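Local coordinates for Sso-CP2 metallo-carboxypetidase (Sulfolobus solfataricus, PDB 4MMO) that removes residues from the C-terminal end of peptides as a zinc-dependent metallo-carboxypeptidase of the M20 family, at the interface of chains A and B. Coordinates in Å, arbitrary orientation; residue numbers count along the deposited sequence, not the author numbering. Chains: chain A/B, Sso-CP2 metallo-carboxypetidase.

Contact 1: the interface of chains A and B. Residues chain A 286-288, 305, 307; chain B 291-293.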
# COMPACT_ATOMS: atom_id res chain seq x y z
N GLY A 286 -2.52 2.16 6.43
CA GLY A 286 -2.18 1.99 5.03
C GLY A 286 -0.92 2.71 4.62
O GLY A 286 -0.58 3.77 5.15
N PHE A 287 -0.23 2.12 3.66
CA PHE A 287 0.91 2.75 3.03
C PHE A 287 0.96 2.25 1.59
O PHE A 287 1.06 1.05 1.33
CB PHE A 287 2.20 2.39 3.77
CG PHE A 287 3.43 3.09 3.23
CD1 PHE A 287 3.93 4.22 3.85
CD2 PHE A 287 4.08 2.60 2.12
CE1 PHE A 287 5.05 4.86 3.36
CE2 PHE A 287 5.20 3.23 1.63
CZ PHE A 287 5.69 4.36 2.25
N GLU A 288 0.86 3.19 0.65
CA GLU A 288 0.89 2.89 -0.77
C GLU A 288 1.96 3.72 -1.45
O GLU A 288 2.09 4.92 -1.19
CB GLU A 288 -0.46 3.20 -1.41
CG GLU A 288 -0.52 3.00 -2.92
CD GLU A 288 -0.45 1.54 -3.32
OE1 GLU A 288 -1.02 0.69 -2.59
OE2 GLU A 288 0.17 1.23 -4.36
N PHE A 305 1.80 7.85 -0.15
CA PHE A 305 0.94 8.28 0.94
C PHE A 305 0.71 7.20 1.98
O PHE A 305 0.82 6.00 1.70
CB PHE A 305 -0.40 8.81 0.41
CG PHE A 305 -1.21 7.80 -0.35
CD1 PHE A 305 -0.98 7.59 -1.70
CD2 PHE A 305 -2.20 7.07 0.28
CE1 PHE A 305 -1.73 6.66 -2.41
CE2 PHE A 305 -2.94 6.14 -0.42
CZ PHE A 305 -2.71 5.94 -1.76
N LYS A 307 -1.77 6.35 5.75
CA LYS A 307 -2.92 6.69 6.57
C LYS A 307 -2.70 6.21 8.00
O LYS A 307 -2.41 5.04 8.23
CB LYS A 307 -4.20 6.08 6.00
CG LYS A 307 -4.70 6.76 4.74
CD LYS A 307 -5.96 6.11 4.21
CE LYS A 307 -6.31 6.62 2.82
NZ LYS A 307 -7.63 7.29 2.77
N TYR B 291 -5.20 -0.59 3.79
CA TYR B 291 -6.23 0.09 3.01
C TYR B 291 -5.73 1.44 2.54
O TYR B 291 -5.18 2.22 3.32
CB TYR B 291 -7.49 0.25 3.86
CG TYR B 291 -8.51 1.22 3.30
CD1 TYR B 291 -9.42 0.83 2.33
CD2 TYR B 291 -8.56 2.53 3.76
CE1 TYR B 291 -10.35 1.71 1.83
CE2 TYR B 291 -9.48 3.42 3.26
CZ TYR B 291 -10.37 3.01 2.29
OH TYR B 291 -11.29 3.90 1.79
N THR B 292 -5.92 1.71 1.25
CA THR B 292 -5.38 2.92 0.64
C THR B 292 -6.36 3.52 -0.37
O THR B 292 -5.96 4.20 -1.31
CB THR B 292 -4.04 2.62 -0.05
OG1 THR B 292 -4.23 1.67 -1.10
CG2 THR B 292 -3.04 2.06 0.97
N GLY B 293 -7.65 3.25 -0.17
CA GLY B 293 -8.70 3.79 -1.02
C GLY B 293 -9.26 5.07 -0.46
O GLY B 293 -8.77 5.59 0.54
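The ring of A:Phe305 turns its outer atoms CE2 and CZ toward B:Thr292. CE2 lies 3.7 Å from the threonine CB, and the backbone O of the same threonine sits next to both ring atoms. The two side chains cross at about a right angle. The ring of B:Tyr291 is covered from within its own loop: B:Gly293 N stands 3.6 Å above the centre of one face. This cover within the loop probably helps hold its turn. B:Thr292 is the main plug of the patch and loses 80 Å² of surface to chain A. Its methyl CG2 packs against the A:Glu288 CB at 3.7 Å. With chi1 at 62°, OG1 lies between the backbone N and the carbonyl carbon, and CG2 lies beside the N, facing the strand 283-290. The carboxylate oxygen A:Glu288 OE1 is 3.7 Å from B:Thr292 OG1, so the two are neighbours and not bonded. A:Gly286 has no side chain, and its CA comes 3.5 Å from B:Tyr291 O. The patch thus sets a loop of chain B against two strands of chain A, 283-290 and 303-312. A:Lys307 adds the polar tie. Its chain runs extended as far as CE and then bends at chi4 (-119°). The ammonium NZ donates a hydrogen bond of 3.0 Å to B:Gly293 O, meeting the carbonyl almost head-on at a C=O...N angle of 171°.

Contact 2: the interface of chains A and B. Residues chain A 184, 285, 309, 311, 341; chain B 296-298.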
# COMPACT_ATOMS: atom_id res chain seq x y z
N TYR A 184 -7.78 10.54 12.69
CA TYR A 184 -7.35 10.00 11.40
C TYR A 184 -6.45 11.02 10.71
O TYR A 184 -6.76 12.21 10.70
CB TYR A 184 -8.53 9.71 10.47
CG TYR A 184 -9.37 8.52 10.85
CD1 TYR A 184 -8.82 7.25 10.94
CD2 TYR A 184 -10.74 8.66 11.09
CE1 TYR A 184 -9.59 6.15 11.27
CE2 TYR A 184 -11.52 7.57 11.42
CZ TYR A 184 -10.95 6.32 11.51
OH TYR A 184 -11.72 5.23 11.84
N ASP A 285 -2.66 2.43 9.08
CA ASP A 285 -3.76 1.71 8.44
C ASP A 285 -3.40 1.37 7.01
O ASP A 285 -3.93 0.41 6.44
CB ASP A 285 -5.03 2.55 8.44
CG ASP A 285 -5.47 2.94 9.83
OD1 ASP A 285 -6.11 2.12 10.51
OD2 ASP A 285 -5.16 4.08 10.23
N ASP A 309 -4.12 6.25 12.15
CA ASP A 309 -5.15 6.51 13.15
C ASP A 309 -4.51 6.47 14.53
O ASP A 309 -3.72 5.57 14.83
CB ASP A 309 -6.30 5.50 13.03
CG ASP A 309 -5.93 4.12 13.53
OD1 ASP A 309 -5.16 3.41 12.84
OD2 ASP A 309 -6.41 3.73 14.62
N ARG A 311 -5.47 6.26 18.46
CA ARG A 311 -6.49 6.04 19.49
C ARG A 311 -6.03 6.75 20.75
O ARG A 311 -4.89 6.60 21.17
CB ARG A 311 -6.68 4.55 19.77
CG ARG A 311 -7.07 3.74 18.56
CD ARG A 311 -8.50 3.99 18.14
NE ARG A 311 -8.82 3.26 16.92
CZ ARG A 311 -10.04 2.97 16.51
NH1 ARG A 311 -11.10 3.34 17.22
NH2 ARG A 311 -10.22 2.30 15.38
N HIS A 341 -9.04 14.12 9.81
CA HIS A 341 -10.49 14.08 10.01
C HIS A 341 -10.86 13.14 11.16
O HIS A 341 -10.01 12.44 11.69
CB HIS A 341 -11.21 13.65 8.74
CG HIS A 341 -10.85 12.28 8.27
ND1 HIS A 341 -9.75 12.02 7.48
CD2 HIS A 341 -11.46 11.08 8.47
CE1 HIS A 341 -9.68 10.73 7.22
NE2 HIS A 341 -10.71 10.13 7.81
N SER B 296 -11.90 6.29 4.88
CA SER B 296 -11.12 5.67 5.95
C SER B 296 -11.66 4.31 6.38
O SER B 296 -12.81 4.18 6.81
CB SER B 296 -11.07 6.60 7.16
OG SER B 296 -10.46 5.95 8.26
N LYS B 297 -10.81 3.29 6.25
CA LYS B 297 -11.06 1.98 6.83
C LYS B 297 -9.94 1.71 7.83
O LYS B 297 -8.78 1.56 7.45
CB LYS B 297 -11.07 0.90 5.74
CG LYS B 297 -11.75 -0.39 6.16
CD LYS B 297 -11.81 -1.38 5.01
CE LYS B 297 -11.59 -2.81 5.48
NZ LYS B 297 -12.81 -3.65 5.31
N THR B 298 -10.30 1.65 9.11
CA THR B 298 -9.30 1.61 10.17
C THR B 298 -8.95 0.17 10.57
O THR B 298 -9.79 -0.58 11.05
CB THR B 298 -9.76 2.43 11.40
OG1 THR B 298 -8.82 2.27 12.47
CG2 THR B 298 -11.15 2.01 11.88
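A:Tyr184 meets two residues of the chain B loop, one over its face and one at its edge. The edge makes an apolar contact with B:Thr298, whose CB lies in the ring plane, 3.7 Å from A:Tyr184 CE1. The methyl CG2 of B:Thr298 lies beside the phenol oxygen OH of A:Tyr184, 3.3 Å away. The side chains cross at about a right angle. Over one ring face, toward the rim, sits the hydroxyl OG of B:Ser296, though this residue is poorly ordered. A:His341 meets the same serine with its ring edge: NE2 is 3.6 Å from B:Ser296 CB, which lies in the ring plane. A:Tyr184 CB lies over one face of the imidazole, toward the rim, which probably helps hold the tyrosine in place. The polar contacts gather at B:Thr298 OG1 and are weak. The guanidinium A:Arg311 NH2 donates to it at 3.2 Å, and OG1 itself donates to the carboxylate A:Asp285 OD1 at 3.4 Å. The threonine chi1 of 175° turns OG1 to these charged groups and leaves CG2 for the tyrosine. Among the charged groups, A:Arg311 NE forms a salt bridge of 3.4 Å with A:Asp309 OD2 within chain A, which likely steadies the arginine. With A:Tyr184 cut back to an alanine, the ring edge that packs on B:Thr298 is gone, which would probably open a gap beside that threonine's CB and methyl. The patch seats the chain B loop on the sheet of chain A and probably helps join the two subunits.

Contact 3: the interface of chains A and B. Residues chain A 261, 263-265; chain B 196, 203-205.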
# COMPACT_ATOMS: atom_id res chain seq x y z
N PHE A 261 -3.71 -13.68 14.31
CA PHE A 261 -2.30 -13.33 14.21
C PHE A 261 -1.45 -14.44 14.81
O PHE A 261 -1.81 -15.02 15.83
CB PHE A 261 -2.02 -12.00 14.93
CG PHE A 261 -1.94 -10.81 14.01
CD1 PHE A 261 -2.91 -10.60 13.04
CD2 PHE A 261 -0.91 -9.90 14.13
CE1 PHE A 261 -2.84 -9.50 12.20
CE2 PHE A 261 -0.83 -8.79 13.29
CZ PHE A 261 -1.80 -8.60 12.32
N GLU A 263 1.22 -14.28 16.46
CA GLU A 263 1.68 -13.95 17.81
C GLU A 263 1.01 -12.68 18.33
O GLU A 263 0.67 -11.79 17.55
CB GLU A 263 3.20 -13.74 17.84
CG GLU A 263 4.02 -14.95 17.42
CD GLU A 263 3.90 -16.11 18.39
OE1 GLU A 263 3.46 -15.89 19.54
OE2 GLU A 263 4.26 -17.25 18.01
N LEU A 264 0.82 -12.62 19.65
CA LEU A 264 0.38 -11.40 20.32
C LEU A 264 1.55 -10.84 21.12
O LEU A 264 2.52 -11.55 21.38
CB LEU A 264 -0.80 -11.69 21.26
CG LEU A 264 -2.06 -12.28 20.63
CD1 LEU A 264 -3.12 -12.50 21.70
CD2 LEU A 264 -2.61 -11.38 19.53
N LYS A 265 1.47 -9.57 21.50
CA LYS A 265 2.54 -8.93 22.25
C LYS A 265 2.52 -9.35 23.73
O LYS A 265 3.52 -9.18 24.43
CB LYS A 265 2.44 -7.41 22.13
CG LYS A 265 2.85 -6.88 20.76
CD LYS A 265 2.55 -5.39 20.60
CE LYS A 265 3.47 -4.51 21.43
NZ LYS A 265 4.90 -4.62 21.01
N LEU B 196 -7.03 -6.82 11.12
CA LEU B 196 -7.76 -6.63 12.37
C LEU B 196 -8.24 -5.20 12.43
O LEU B 196 -7.65 -4.31 11.81
CB LEU B 196 -6.86 -6.89 13.57
CG LEU B 196 -5.88 -8.05 13.44
CD1 LEU B 196 -4.84 -7.96 14.53
CD2 LEU B 196 -6.60 -9.38 13.49
N LEU B 203 -2.30 -4.77 20.98
CA LEU B 203 -2.07 -6.18 21.28
C LEU B 203 -1.15 -6.90 20.29
O LEU B 203 -0.70 -8.02 20.56
CB LEU B 203 -3.40 -6.94 21.32
CG LEU B 203 -4.44 -6.46 22.34
CD1 LEU B 203 -5.65 -7.36 22.31
CD2 LEU B 203 -3.84 -6.39 23.74
N VAL B 204 -0.87 -6.27 19.15
CA VAL B 204 -0.09 -6.93 18.10
C VAL B 204 0.97 -6.01 17.48
O VAL B 204 1.02 -4.82 17.76
CB VAL B 204 -1.00 -7.44 16.97
CG1 VAL B 204 -1.93 -8.53 17.49
CG2 VAL B 204 -1.81 -6.30 16.35
N ARG B 205 1.82 -6.60 16.65
CA ARG B 205 2.76 -5.83 15.86
C ARG B 205 2.08 -5.46 14.56
O ARG B 205 1.24 -6.20 14.05
CB ARG B 205 4.02 -6.64 15.57
CG ARG B 205 4.82 -7.07 16.79
CD ARG B 205 6.23 -7.46 16.40
NE ARG B 205 6.97 -6.32 15.88
CZ ARG B 205 7.62 -5.44 16.64
NH1 ARG B 205 7.63 -5.58 17.96
NH2 ARG B 205 8.25 -4.42 16.09
O HOH W 1 2.14 -9.59 17.59
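A:Phe261 receives the methyl CD1 of B:Leu196 over one face of its ring, 3.7 Å from the ring centre, in a CH-pi contact displaced toward the rim at CE1. B:Val204 approaches from the same side of the ring plane, beyond the CD2 and CE2 rim, with its CB 3.8 Å from A:Phe261 CD2. Its branch CG1, beside the backbone N at chi1 -64°, also reaches A:Leu264 CD2 at 3.6 Å. The valine therefore wedges between a phenylalanine and a leucine of chain A. A backbone bond anchors the same stretch: A:Lys265 N donates to B:Leu203 O at 2.8 Å. The aliphatic part of the A:Lys265 side chain follows the chain B backbone, with CD 3.3 Å from B:Val204 O. Bends at chi3 and chi4 then carry NZ to within 4.2 Å of B:Arg205 NH1. These like charges probably disfavour closer approach. Further out, a water bridges A:Glu263 O (2.6 Å) and B:Arg205 N (3.2 Å), linking the two backbones, although A:Glu263 is poorly ordered. The chain A residues belong to the connection between helices 252-259 and 269-278. In chain B, B:Leu196 is in the short strand 196-197, B:Leu203 ends the 3-10 helix 198-203, and B:Val204 and B:Arg205 lead on to helix 207-218.

Contact 1 and contact 2 are neighbours, with C-alpha centres about 10 Å apart. Both use strands 283-290 and 303-312 of chain A, and both receive the chain B loop between strands 283-290 and 299-300. Contact 3 lies about 20 Å from contact 1 and 18 Å from contact 2, centre to centre of the C-alpha atoms. It joins a chain A loop to a chain B stretch with strand 196-197 and the end of the 3-10 helix 198-203. Each has a twin. All lie mainly in the M20 dimerisation region, so this two-fold pair is probably the biological dimer, fastened by a strand-and-loop seat and a chain A loop.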